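Local coordinates for protein KLLA0E08119p (Kluyveromyces lactis, PDB 3VA7) that probably carboxylates urea to urea-1-carboxylate using bicarbonate, ATP and a biotin cofactor, this chain being the urea carboxylase part of a longer multifunctional enzyme, at residues G603-F608 against S637-P642. Sequence-based numbering, arbitrary orientation.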
loop_
_atom_site.group_PDB
_atom_site.type_symbol
_atom_site.label_atom_id
_atom_site.label_comp_id
_atom_site.label_asym_id
_atom_site.label_seq_id
_atom_site.Cartn_x
_atom_site.Cartn_y
_atom_site.Cartn_z
ATOM N N GLY A 603 -5.034 -11.927 1.938
ATOM C CA GLY A 603 -5.555 -13.095 1.263
ATOM C C GLY A 603 -5.471 -13.066 -0.256
ATOM O O GLY A 603 -5.766 -14.066 -0.921
ATOM N N SER A 604 -5.072 -11.932 -0.816
ATOM C CA SER A 604 -5.202 -11.699 -2.256
ATOM C C SER A 604 -4.056 -10.874 -2.785
ATOM O O SER A 604 -3.521 -9.979 -2.103
ATOM C CB SER A 604 -6.486 -10.947 -2.568
ATOM O OG SER A 604 -6.422 -10.471 -3.891
ATOM N N ARG A 605 -3.704 -11.169 -4.022
ATOM C CA ARG A 605 -2.705 -10.422 -4.731
ATOM C C ARG A 605 -3.287 -9.262 -5.516
ATOM O O ARG A 605 -2.568 -8.650 -6.315
ATOM C CB ARG A 605 -1.945 -11.358 -5.658
ATOM C CG ARG A 605 -1.122 -12.324 -4.871
ATOM C CD ARG A 605 -0.459 -13.291 -5.777
ATOM N NE ARG A 605 0.591 -14.016 -5.073
ATOM C CZ ARG A 605 0.468 -15.186 -4.470
ATOM N NH1 ARG A 605 -0.693 -15.806 -4.430
ATOM N NH2 ARG A 605 1.554 -15.716 -3.874
ATOM N N SER A 606 -4.562 -8.942 -5.298
ATOM C CA SER A 606 -5.181 -7.864 -6.053
ATOM C C SER A 606 -4.709 -6.519 -5.575
ATOM O O SER A 606 -4.526 -6.308 -4.354
ATOM C CB SER A 606 -6.697 -7.901 -5.971
ATOM O OG SER A 606 -7.205 -8.923 -6.782
ATOM N N THR A 607 -4.563 -5.608 -6.545
ATOM C CA THR A 607 -4.206 -4.231 -6.282
ATOM C C THR A 607 -5.410 -3.366 -5.901
ATOM O O THR A 607 -6.371 -3.255 -6.668
ATOM C CB THR A 607 -3.599 -3.596 -7.517
ATOM O OG1 THR A 607 -2.575 -4.446 -8.076
ATOM C CG2 THR A 607 -3.030 -2.245 -7.185
ATOM N N PHE A 608 -5.354 -2.743 -4.717
ATOM C CA PHE A 608 -6.303 -1.679 -4.368
ATOM C C PHE A 608 -5.548 -0.362 -4.319
ATOM O O PHE A 608 -4.958 -0.032 -3.288
ATOM C CB PHE A 608 -6.939 -1.945 -3.017
ATOM C CG PHE A 608 -7.961 -0.906 -2.613
ATOM C CD1 PHE A 608 -8.834 -0.352 -3.548
ATOM C CD2 PHE A 608 -8.072 -0.505 -1.304
ATOM C CE1 PHE A 608 -9.772 0.633 -3.142
ATOM C CE2 PHE A 608 -9.014 0.456 -0.907
ATOM C CZ PHE A 608 -9.850 1.041 -1.818
ATOM N N SER A 637 8.497 -20.415 -5.428
ATOM C CA SER A 637 7.301 -19.575 -5.419
ATOM C C SER A 637 6.119 -20.295 -4.750
ATOM O O SER A 637 6.031 -21.523 -4.782
ATOM C CB SER A 637 6.953 -19.188 -6.871
ATOM O OG SER A 637 5.602 -18.798 -7.048
ATOM N N SER A 638 5.208 -19.530 -4.164
ATOM C CA SER A 638 3.999 -20.093 -3.577
ATOM C C SER A 638 2.746 -19.934 -4.487
ATOM O O SER A 638 1.607 -20.302 -4.094
ATOM C CB SER A 638 3.761 -19.472 -2.197
ATOM O OG SER A 638 3.137 -18.195 -2.301
ATOM N N LEU A 639 2.950 -19.387 -5.689
ATOM C CA LEU A 639 1.892 -19.336 -6.702
ATOM C C LEU A 639 1.365 -20.716 -7.120
ATOM O O LEU A 639 2.150 -21.670 -7.258
ATOM C CB LEU A 639 2.392 -18.620 -7.934
ATOM C CG LEU A 639 2.433 -17.131 -7.809
ATOM C CD1 LEU A 639 2.915 -16.614 -9.088
ATOM C CD2 LEU A 639 1.043 -16.632 -7.521
ATOM N N PRO A 640 0.029 -20.832 -7.329
ATOM C CA PRO A 640 -0.519 -22.124 -7.736
ATOM C C PRO A 640 -0.163 -22.457 -9.204
ATOM O O PRO A 640 -0.475 -21.700 -10.117
ATOM C CB PRO A 640 -2.007 -21.941 -7.531
ATOM C CG PRO A 640 -2.224 -20.530 -7.762
ATOM C CD PRO A 640 -1.008 -19.796 -7.317
ATOM N N ALA A 641 0.562 -23.562 -9.371
ATOM C CA ALA A 641 0.887 -24.189 -10.654
ATOM C C ALA A 641 -0.341 -24.360 -11.563
ATOM O O ALA A 641 -1.451 -24.638 -11.048
ATOM C CB ALA A 641 1.508 -25.558 -10.376
ATOM N N PRO A 642 -0.151 -24.257 -12.901
ATOM C CA PRO A 642 -1.291 -24.362 -13.806
ATOM C C PRO A 642 -1.983 -25.741 -13.769
ATOM O O PRO A 642 -1.395 -26.765 -13.409
ATOM C CB PRO A 642 -0.677 -24.075 -15.192
ATOM C CG PRO A 642 0.700 -23.514 -14.936
ATOM C CD PRO A 642 1.115 -24.193 -13.667
#
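Two loops of the carboxyltransferase A and B region, one before and one after strand 626-628, meet where the guanidinium of R605 lies against L639 and beside S638. The backbones stay well apart, with R605 CA 10.2 Å from L639 CA, and a long side chain suits that span: the arginine is extended from CG to NE (chi2 176°, chi3 166°). Methyl CD2 of L639 sits over the centre of one guanidinium face, 3.4 Å from R605 CZ, so that an aliphatic branch packs on the flat, poorly solvated face while the N-H groups point outward along the rim. At that rim, close to the plane, R605 NH2 gives a weak, bent hydrogen bond to S638 OG (3.3 Å, 135°). The stronger tie of this group is R605 NE to the carbonyl O of V598, which helps fix its rotation. Each loop is shaped locally by a serine: S604 OG accepts from S606 N at 2.8 Å, and S637 OG from L639 N at 3.0 Å. D491 and D597 hold these two hydroxyls in turn. The whole is a small loop-to-loop contact, an arginine reaching from one ST turn to lay its guanidinium face against the leucine that closes another.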